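PDB 3LYS: prophage pi2 protein 01, integrase from Lactococcus lactis, which probably binds DNA as a phage-type integrase in prophage recombination, this chain being its helical N-terminal core-binding domain. Local coordinates for residues K5-E10 and N45-E50. The protein carries 1 engineered substitution. Residues are numbered along the deposited sequence; the frame is centred on the assembly and turned at random.
Sequences KQEISE and NVLISE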
ATOM      1  N   LYS A   5       1.875  -3.558 -15.386  1.00 70.40           N
ATOM      2  CA  LYS A   5       2.593  -2.305 -15.590  1.00 70.37           C
ATOM      3  C   LYS A   5       1.675  -1.141 -15.241  1.00 67.48           C
ATOM      4  O   LYS A   5       0.731  -0.838 -15.972  1.00 70.07           O
ATOM      5  CB  LYS A   5       3.071  -2.191 -17.048  1.00 71.45           C
ATOM      6  CG  LYS A   5       4.385  -2.912 -17.349  1.00 72.12           C
ATOM      7  CD  LYS A   5       5.546  -2.300 -16.558  1.00 72.52           C
ATOM      8  CE  LYS A   5       6.892  -2.909 -16.951  1.00 72.59           C
ATOM      9  NZ  LYS A   5       7.220  -2.679 -18.388  1.00 75.82           N
ATOM     10  N   GLN A   6       1.953  -0.494 -14.116  1.00 59.66           N
ATOM     11  CA  GLN A   6       1.144   0.632 -13.682  1.00 53.13           C
ATOM     12  C   GLN A   6       1.763   1.250 -12.415  1.00 53.50           C
ATOM     13  O   GLN A   6       2.635   0.643 -11.785  1.00 56.71           O
ATOM     14  CB  GLN A   6      -0.279   0.144 -13.413  1.00 45.94           C
ATOM     15  CG  GLN A   6      -1.316   1.228 -13.283  1.00 43.42           C
ATOM     16  CD  GLN A   6      -2.568   0.719 -12.617  1.00 37.82           C
ATOM     17  OE1 GLN A   6      -2.815  -0.485 -12.584  1.00 38.95           O
ATOM     18  NE2 GLN A   6      -3.366   1.630 -12.076  1.00 31.88           N
ATOM     19  N   GLU A   7       1.335   2.454 -12.042  1.00 48.71           N
ATOM     20  CA  GLU A   7       1.876   3.086 -10.846  1.00 45.54           C
ATOM     21  C   GLU A   7       1.206   2.518  -9.626  1.00 40.83           C
ATOM     22  O   GLU A   7       0.007   2.309  -9.627  1.00 38.72           O
ATOM     23  CB  GLU A   7       1.624   4.579 -10.855  1.00 51.54           C
ATOM     24  CG  GLU A   7       2.149   5.263 -12.079  1.00 59.20           C
ATOM     25  CD  GLU A   7       2.128   6.768 -11.941  1.00 63.22           C
ATOM     26  OE1 GLU A   7       2.344   7.436 -12.979  1.00 66.41           O
ATOM     27  OE2 GLU A   7       1.908   7.269 -10.803  1.00 63.97           O
ATOM     28  N   ILE A   8       1.975   2.274  -8.578  1.00 40.42           N
ATOM     29  CA  ILE A   8       1.404   1.743  -7.356  1.00 36.44           C
ATOM     30  C   ILE A   8       0.240   2.610  -6.887  1.00 36.93           C
ATOM     31  O   ILE A   8      -0.828   2.095  -6.554  1.00 34.60           O
ATOM     32  CB  ILE A   8       2.461   1.689  -6.253  1.00 33.50           C
ATOM     33  CG1 ILE A   8       1.827   1.246  -4.936  1.00 31.80           C
ATOM     34  CG2 ILE A   8       3.129   3.047  -6.108  1.00 29.29           C
ATOM     35  CD1 ILE A   8       1.413  -0.188  -4.930  1.00 17.03           C
ATOM     36  N   SER A   9       0.441   3.926  -6.859  1.00 41.70           N
ATOM     37  CA  SER A   9      -0.605   4.847  -6.403  1.00 44.32           C
ATOM     38  C   SER A   9      -1.863   4.711  -7.238  1.00 43.21           C
ATOM     39  O   SER A   9      -2.948   4.467  -6.710  1.00 44.48           O
ATOM     40  CB  SER A   9      -0.102   6.302  -6.440  1.00 47.63           C
ATOM     41  OG  SER A   9       0.534   6.626  -7.679  1.00 52.54           O
ATOM     42  N   GLU A  10      -1.701   4.851  -8.550  1.00 42.11           N
ATOM     43  CA  GLU A  10      -2.810   4.758  -9.487  1.00 38.45           C
ATOM     44  C   GLU A  10      -3.619   3.483  -9.309  1.00 32.05           C
ATOM     45  O   GLU A  10      -4.844   3.512  -9.211  1.00 27.45           O
ATOM     46  CB  GLU A  10      -2.273   4.832 -10.905  1.00 41.06           C
ATOM     47  CG  GLU A  10      -3.344   5.086 -11.914  1.00 53.08           C
ATOM     48  CD  GLU A  10      -2.775   5.295 -13.289  1.00 62.39           C
ATOM     49  OE1 GLU A  10      -1.943   6.218 -13.464  1.00 66.51           O
ATOM     50  OE2 GLU A  10      -3.161   4.532 -14.203  1.00 69.88           O
ATOM     51  N   ASN A  45       6.032   8.324  -8.828  1.00 53.58           N
ATOM     52  CA  ASN A  45       5.924   7.546 -10.051  1.00 50.35           C
ATOM     53  C   ASN A  45       6.395   6.103  -9.920  1.00 49.27           C
ATOM     54  O   ASN A  45       6.814   5.479 -10.897  1.00 49.68           O
ATOM     55  CB  ASN A  45       6.680   8.252 -11.166  1.00 50.11           C
ATOM     56  CG  ASN A  45       6.137   9.632 -11.433  1.00 48.75           C
ATOM     57  OD1 ASN A  45       4.990   9.785 -11.834  1.00 47.11           O
ATOM     58  ND2 ASN A  45       6.956  10.650 -11.200  1.00 54.12           N
ATOM     59  N   VAL A  46       6.296   5.563  -8.714  1.00 47.40           N
ATOM     60  CA  VAL A  46       6.718   4.193  -8.458  1.00 43.47           C
ATOM     61  C   VAL A  46       5.834   3.163  -9.175  1.00 41.21           C
ATOM     62  O   VAL A  46       4.623   3.110  -8.957  1.00 38.87           O
ATOM     63  CB  VAL A  46       6.704   3.908  -6.945  1.00 43.38           C
ATOM     64  CG1 VAL A  46       7.498   2.657  -6.651  1.00 43.01           C
ATOM     65  CG2 VAL A  46       7.255   5.107  -6.188  1.00 41.65           C
ATOM     66  N   LEU A  47       6.441   2.357 -10.044  1.00 40.24           N
ATOM     67  CA  LEU A  47       5.701   1.324 -10.765  1.00 37.91           C
ATOM     68  C   LEU A  47       5.634   0.049  -9.954  1.00 37.13           C
ATOM     69  O   LEU A  47       6.632  -0.422  -9.414  1.00 35.06           O
ATOM     70  CB  LEU A  47       6.343   1.007 -12.108  1.00 33.36           C
ATOM     71  CG  LEU A  47       5.701   1.678 -13.302  1.00 30.93           C
ATOM     72  CD1 LEU A  47       5.814   3.180 -13.157  1.00 32.29           C
ATOM     73  CD2 LEU A  47       6.376   1.196 -14.568  1.00 31.93           C
ATOM     74  N   ILE A  48       4.440  -0.510  -9.888  1.00 38.80           N
ATOM     75  CA  ILE A  48       4.199  -1.724  -9.136  1.00 44.21           C
ATOM     76  C   ILE A  48       5.238  -2.822  -9.458  1.00 46.34           C
ATOM     77  O   ILE A  48       5.647  -3.595  -8.578  1.00 43.65           O
ATOM     78  CB  ILE A  48       2.778  -2.208  -9.433  1.00 45.97           C
ATOM     79  CG1 ILE A  48       2.408  -3.369  -8.520  1.00 49.51           C
ATOM     80  CG2 ILE A  48       2.663  -2.577 -10.894  1.00 55.13           C
ATOM     81  CD1 ILE A  48       2.094  -2.945  -7.113  1.00 52.05           C
ATOM     82  N   SER A  49       5.690  -2.871 -10.710  1.00 48.61           N
ATOM     83  CA  SER A  49       6.663  -3.876 -11.149  1.00 45.62           C
ATOM     84  C   SER A  49       8.103  -3.551 -10.777  1.00 45.64           C
ATOM     85  O   SER A  49       9.006  -4.342 -11.048  1.00 47.05           O
ATOM     86  CB  SER A  49       6.576  -4.058 -12.661  1.00 42.55           C
ATOM     87  OG  SER A  49       6.951  -2.869 -13.312  1.00 39.50           O
ATOM     88  N   GLU A  50       8.326  -2.387 -10.174  1.00 47.19           N
ATOM     89  CA  GLU A  50       9.677  -1.982  -9.779  1.00 46.37           C
ATOM     90  C   GLU A  50       9.845  -2.120  -8.271  1.00 43.73           C
ATOM     91  O   GLU A  50      10.958  -2.225  -7.767  1.00 44.44           O
ATOM     92  CB  GLU A  50       9.940  -0.529 -10.159  1.00 50.71           C
ATOM     93  CG  GLU A  50       9.935  -0.191 -11.644  1.00 58.28           C
ATOM     94  CD  GLU A  50       9.811   1.327 -11.873  1.00 65.44           C
ATOM     95  OE1 GLU A  50      10.534   2.101 -11.199  1.00 68.59           O
ATOM     96  OE2 GLU A  50       8.995   1.753 -12.721  1.00 68.99           O
TER
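Glu7 and Leu47 face each other as a single antiparallel beta bridge, with CA atoms 4.2 Å apart. Two backbone hydrogen bonds flank the pair. Ile48 N donates to Gln6 O at 2.9 Å, and Ile8 N donates to Val46 O at 2.8 Å, both nearly straight. Each acceptor also receives a CA-H...O contact, Gln6 O from Leu47 CA and Val46 O from Glu7 CA.

Ile8 and Ile48 cross at about a right angle, with Ile8 CD1 3.6 Å from Ile48 CD1. In both, CG1 is anti to the backbone N (chi1 175° and -172°), which leaves CG2 between that N and the carbonyl carbon. There Ile8 CG2 lies 3.8 Å from Val46 CB, and Ile48 CG2 beside Gln6 O.

The more exposed residues meet through mixed contacts. Lys5 passes its CD 3.6 Å from Ser49 OG and also nears Leu47 CD2. Glu7 and Asn45 run side by side, carboxylate and amide planes 82° apart. Their nearest atoms, Glu7 OE1 and Asn45 OD1 at 3.7 Å, are both oxygens and form no hydrogen bond.

Leu39, Met43, Ile51 and Ile83 pack on Ile8, and Ile4 and Leu86 on Ile48. Glu7 is the N-cap residue of helix 8-19. The bridge thus ties the start of that helix to the loop joining helices 26-42 and 53-64, within the all-helical SAM-like core-binding domain of phage integrases.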